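Local coordinates for protein thermostable monoacylglycerol lipase (Bacillus, PDB 4LHE) that catalyses the hydrolysis of monoacylglycerols to glycerol and free fatty acid, as a thermostable lipase of the alpha/beta hydrolase fold, at residues 34-39 / 92-97; 115-120 / 242-247. One frame throughout, in Å; residues are numbered along the deposited sequence.

Interaction 1 (34-39 with 92-97) and interaction 2 (115-120 with 242-247) sit side by side, their centres about 11 Å apart, and follow one another along the chain: the first is closed before the second opens. Strands 90-96 and 115-119 are parallel neighbours in the central sheet, and Thr94 OG1 joins them through a probable hydrogen bond to Val117 O. The turn leading into helix 37-45 and the C-terminal helix 234-247 bring the partners, and Leu39 from interaction 1 touches Ile237 and Ile238 of the latter. Together the two contacts pack the middle of the sheet, whose strand 90-96 leads into Ser97, probably the nucleophile of this hydrolase.

Interaction 1 of 2, residues 34-39 / 92-97; sequences HSMRPL and FVTGLS. With SO4 (sulfate ion), chain D.
Met36 reaches strand 90-96 with its thioether end, bridging from the turn before helix 37-45 to Gly95 and Leu96. Its methyl CE lies 3.6 Å from Gly95 CA. Met36 SD rests 3.8 Å from Leu96 CB, the two side chains crossing obliquely. Met36 CE is also 4.0 Å from Thr94 O, with Thr94 CG2 a little farther off. The Met36 chain is bent, not extended: chi2 of -61° swings SD back and chi3 of -79° turns CE onto the strand backbone. Beside it, Ser35 makes a lighter contact, its OG 4.1 Å from Leu96 CD2. An alanine in place of Met36 would probably leave a gap over Gly95 and Leu96, with the Leu96 side chain less firmly held on this side.

Around this first shell, Leu25 of the neighbouring strand 21-26 touches Met36 and Thr94, whose hydroxyl is taken by Val117 O; Ile119 from the strand on the other side touches Thr94 and Leu96, and Ser35 O accepts a hydrogen bond from Thr229 OG1.

Just past the strand comes Ser97, at the N-cap position of helix 98-109, and its OG gives a 2.8 Å hydrogen bond to sulfate O4. That ion, probably from the crystallisation liquor, is also held by Phe29 N, Thr30 N and His226 NE2. Gly95 and Ser97 are consistent with the GxSxG nucleophile elbow, and Ser97, His226 and Asp196 probably form the catalytic triad, as in other alpha/beta hydrolases. With no polar bond between the two segments, the approach of the turn to the strand rests on the shape fit of Met36 SD and CE against Gly95 and Leu96, just ahead of the probable nucleophile.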
# COMPACT_ATOMS: atom_id res chain seq x y z
N HIS A 34 -9.97 -0.07 -4.91
CA HIS A 34 -10.24 -1.16 -5.87
C HIS A 34 -9.10 -2.20 -5.92
O HIS A 34 -9.35 -3.41 -5.92
CB HIS A 34 -10.54 -0.58 -7.27
CG HIS A 34 -10.81 -1.62 -8.32
ND1 HIS A 34 -11.96 -2.38 -8.34
CD2 HIS A 34 -10.08 -2.00 -9.39
CE1 HIS A 34 -11.92 -3.19 -9.39
NE2 HIS A 34 -10.79 -2.98 -10.04
N SER A 35 -7.85 -1.73 -5.95
CA SER A 35 -6.70 -2.62 -6.02
C SER A 35 -6.59 -3.57 -4.81
O SER A 35 -6.00 -4.66 -4.90
CB SER A 35 -5.42 -1.81 -6.18
OG SER A 35 -5.12 -1.12 -4.96
N MET A 36 -7.15 -3.16 -3.67
CA MET A 36 -7.05 -3.98 -2.46
C MET A 36 -8.32 -4.75 -2.10
O MET A 36 -8.29 -5.61 -1.23
CB MET A 36 -6.62 -3.14 -1.24
CG MET A 36 -5.29 -2.41 -1.40
SD MET A 36 -3.89 -3.51 -1.65
CE MET A 36 -3.56 -4.08 0.03
N ARG A 37 -9.44 -4.46 -2.76
CA ARG A 37 -10.72 -5.08 -2.40
C ARG A 37 -10.79 -6.62 -2.48
O ARG A 37 -11.47 -7.25 -1.66
CB ARG A 37 -11.87 -4.46 -3.23
CG ARG A 37 -13.26 -4.97 -2.83
CD ARG A 37 -14.39 -4.29 -3.60
NE ARG A 37 -14.10 -2.87 -3.79
CZ ARG A 37 -14.50 -1.90 -2.97
NH1 ARG A 37 -15.23 -2.19 -1.90
NH2 ARG A 37 -14.15 -0.64 -3.23
N PRO A 38 -10.11 -7.25 -3.46
CA PRO A 38 -10.27 -8.71 -3.43
C PRO A 38 -9.60 -9.34 -2.23
O PRO A 38 -10.09 -10.34 -1.71
CB PRO A 38 -9.58 -9.17 -4.72
CG PRO A 38 -9.76 -8.02 -5.65
CD PRO A 38 -9.63 -6.77 -4.77
N LEU A 39 -8.48 -8.77 -1.78
CA LEU A 39 -7.86 -9.21 -0.54
C LEU A 39 -8.80 -8.96 0.65
O LEU A 39 -9.05 -9.87 1.45
CB LEU A 39 -6.52 -8.48 -0.31
CG LEU A 39 -5.28 -9.03 -1.00
CD1 LEU A 39 -5.44 -9.05 -2.49
CD2 LEU A 39 -4.04 -8.20 -0.63
N PHE A 92 -3.05 -6.63 11.96
CA PHE A 92 -2.06 -6.78 10.90
C PHE A 92 -2.26 -5.71 9.86
O PHE A 92 -3.39 -5.25 9.65
CB PHE A 92 -2.25 -8.13 10.21
CG PHE A 92 -2.00 -9.29 11.09
CD1 PHE A 92 -0.70 -9.61 11.47
CD2 PHE A 92 -3.06 -10.09 11.51
CE1 PHE A 92 -0.46 -10.71 12.30
CE2 PHE A 92 -2.82 -11.18 12.32
CZ PHE A 92 -1.53 -11.49 12.72
N VAL A 93 -1.18 -5.32 9.19
CA VAL A 93 -1.27 -4.30 8.15
C VAL A 93 -0.67 -4.86 6.85
O VAL A 93 0.34 -5.57 6.88
CB VAL A 93 -0.57 -2.98 8.59
CG1 VAL A 93 -0.84 -1.85 7.59
CG2 VAL A 93 -1.06 -2.58 10.02
N THR A 94 -1.34 -4.59 5.73
CA THR A 94 -0.85 -4.97 4.41
C THR A 94 -1.13 -3.84 3.42
O THR A 94 -2.07 -3.05 3.59
CB THR A 94 -1.47 -6.30 3.91
OG1 THR A 94 -0.87 -6.67 2.66
CG2 THR A 94 -2.99 -6.17 3.71
N GLY A 95 -0.31 -3.71 2.39
CA GLY A 95 -0.57 -2.65 1.44
C GLY A 95 0.26 -2.81 0.19
O GLY A 95 1.31 -3.44 0.22
N LEU A 96 -0.23 -2.21 -0.89
CA LEU A 96 0.44 -2.29 -2.18
C LEU A 96 1.27 -1.04 -2.49
O LEU A 96 0.78 0.08 -2.38
CB LEU A 96 -0.62 -2.47 -3.28
CG LEU A 96 -0.11 -2.43 -4.71
CD1 LEU A 96 0.79 -3.64 -5.00
CD2 LEU A 96 -1.31 -2.40 -5.66
N SER A 97 2.52 -1.25 -2.89
CA SER A 97 3.37 -0.15 -3.33
C SER A 97 3.29 0.92 -2.23
O SER A 97 3.38 0.55 -1.05
CB SER A 97 2.93 0.35 -4.70
OG SER A 97 3.91 1.23 -5.24
S SO4 D . 1.31 2.63 -6.80
O1 SO4 D . 0.56 3.74 -7.37
O2 SO4 D . 0.44 1.44 -6.69
O3 SO4 D . 2.44 2.31 -7.68
O4 SO4 D . 1.83 3.06 -5.50

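Interaction 2 of 2, residues 115-120 / 242-247; sequences GIVPIN and LEFFAK
Val117 and Phe244 carry the apolar part of this contact, lying side by side with their side chains pointing in opposite senses. Val117 CG2 lies 3.6 Å from Phe244 CD1 and also touches the next aromatic residue, 3.9 Å from Phe245 CE1, so one methyl meets two rings. Phe244 has CG anti to its backbone N (chi1 178°), which starts its ring toward the strand.

The remaining contacts are between ring and backbone. Gly115 CA sits at the edge of the Phe244 ring, 4.2 Å from CE1, and a side chain modelled on Gly115 would come tight against that atom. Farther along the strand, Ile116 O is 3.9 Å from Phe244 CZ. Leu189 and Pro187 also touch Phe244, while Phe245 meets the rings of Phe92 and Tyr43.

The one salt bridge lies within the helix: Lys247 NZ donates to Glu243 OE1 at 2.8 Å, meeting the lone pair of OE1 anti to the other carboxylate oxygen.

The axis of helix segment 242-247 runs at 170° to that of strand 115-119, nearly antiparallel, 9.8 Å away at closest approach. A C-terminal helix laid against the central parallel strands by aromatic side chains fits the layered alpha/beta hydrolase fold.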
# COMPACT_ATOMS: atom_id res chain seq x y z
N GLY A 115 1.95 -7.74 13.00
CA GLY A 115 2.61 -8.18 11.78
C GLY A 115 2.30 -7.33 10.56
O GLY A 115 1.27 -6.66 10.52
N ILE A 116 3.19 -7.36 9.57
CA ILE A 116 2.98 -6.59 8.34
C ILE A 116 3.18 -7.40 7.08
O ILE A 116 4.03 -8.30 7.02
CB ILE A 116 3.85 -5.32 8.28
CG1 ILE A 116 5.34 -5.65 8.45
CG2 ILE A 116 3.37 -4.30 9.32
CD1 ILE A 116 6.22 -4.42 8.40
N VAL A 117 2.40 -7.07 6.05
CA VAL A 117 2.52 -7.72 4.75
C VAL A 117 2.63 -6.68 3.61
O VAL A 117 1.66 -6.39 2.89
CB VAL A 117 1.37 -8.73 4.49
CG1 VAL A 117 1.64 -9.52 3.22
CG2 VAL A 117 1.25 -9.71 5.65
N PRO A 118 3.82 -6.08 3.46
CA PRO A 118 4.01 -5.12 2.36
C PRO A 118 4.13 -5.84 1.02
O PRO A 118 4.75 -6.90 0.96
CB PRO A 118 5.34 -4.43 2.72
CG PRO A 118 6.07 -5.43 3.60
CD PRO A 118 5.00 -6.17 4.35
N ILE A 119 3.52 -5.30 -0.03
CA ILE A 119 3.56 -5.95 -1.35
C ILE A 119 4.13 -4.94 -2.33
O ILE A 119 3.53 -3.89 -2.53
CB ILE A 119 2.14 -6.30 -1.82
CG1 ILE A 119 1.41 -7.15 -0.77
CG2 ILE A 119 2.17 -6.98 -3.18
CD1 ILE A 119 -0.04 -7.48 -1.14
N ASN A 120 5.26 -5.26 -2.96
CA ASN A 120 5.94 -4.31 -3.85
C ASN A 120 6.10 -2.90 -3.24
O ASN A 120 5.98 -1.89 -3.94
CB ASN A 120 5.24 -4.23 -5.21
CG ASN A 120 5.47 -5.47 -6.05
OD1 ASN A 120 6.48 -6.16 -5.91
ND2 ASN A 120 4.53 -5.76 -6.95
N LEU A 242 -3.16 -15.24 4.63
CA LEU A 242 -4.05 -15.91 5.58
C LEU A 242 -3.28 -16.87 6.48
O LEU A 242 -3.53 -16.94 7.68
CB LEU A 242 -5.14 -16.68 4.81
CG LEU A 242 -6.24 -15.73 4.32
CD1 LEU A 242 -7.31 -16.41 3.51
CD2 LEU A 242 -6.87 -15.06 5.52
N GLU A 243 -2.34 -17.60 5.88
CA GLU A 243 -1.44 -18.49 6.61
C GLU A 243 -0.57 -17.66 7.56
O GLU A 243 -0.41 -18.02 8.73
CB GLU A 243 -0.60 -19.28 5.59
CG GLU A 243 0.54 -20.10 6.16
CD GLU A 243 1.53 -20.58 5.10
OE1 GLU A 243 2.69 -20.86 5.48
OE2 GLU A 243 1.17 -20.68 3.90
N PHE A 244 -0.04 -16.54 7.07
CA PHE A 244 0.74 -15.61 7.89
C PHE A 244 -0.09 -15.09 9.08
O PHE A 244 0.37 -15.13 10.23
CB PHE A 244 1.28 -14.44 7.05
CG PHE A 244 2.07 -13.39 7.84
CD1 PHE A 244 1.48 -12.19 8.19
CD2 PHE A 244 3.40 -13.61 8.18
CE1 PHE A 244 2.18 -11.22 8.89
CE2 PHE A 244 4.11 -12.64 8.89
CZ PHE A 244 3.50 -11.44 9.24
N PHE A 245 -1.31 -14.63 8.81
CA PHE A 245 -2.18 -14.12 9.87
C PHE A 245 -2.46 -15.18 10.97
O PHE A 245 -2.27 -14.92 12.17
CB PHE A 245 -3.51 -13.62 9.30
CG PHE A 245 -3.38 -12.53 8.25
CD1 PHE A 245 -2.31 -11.65 8.24
CD2 PHE A 245 -4.37 -12.40 7.27
CE1 PHE A 245 -2.22 -10.65 7.26
CE2 PHE A 245 -4.29 -11.42 6.29
CZ PHE A 245 -3.22 -10.54 6.29
N ALA A 246 -2.95 -16.34 10.55
CA ALA A 246 -3.21 -17.46 11.47
C ALA A 246 -2.01 -17.79 12.37
O ALA A 246 -2.15 -17.92 13.58
CB ALA A 246 -3.63 -18.71 10.68
N LYS A 247 -0.82 -17.92 11.77
CA LYS A 247 0.36 -18.29 12.55
C LYS A 247 0.88 -17.22 13.50
O LYS A 247 1.71 -17.54 14.37
CB LYS A 247 1.50 -18.76 11.65
CG LYS A 247 1.17 -20.02 10.88
CD LYS A 247 2.41 -20.67 10.29
CE LYS A 247 2.77 -20.07 8.96
NZ LYS A 247 3.61 -21.02 8.15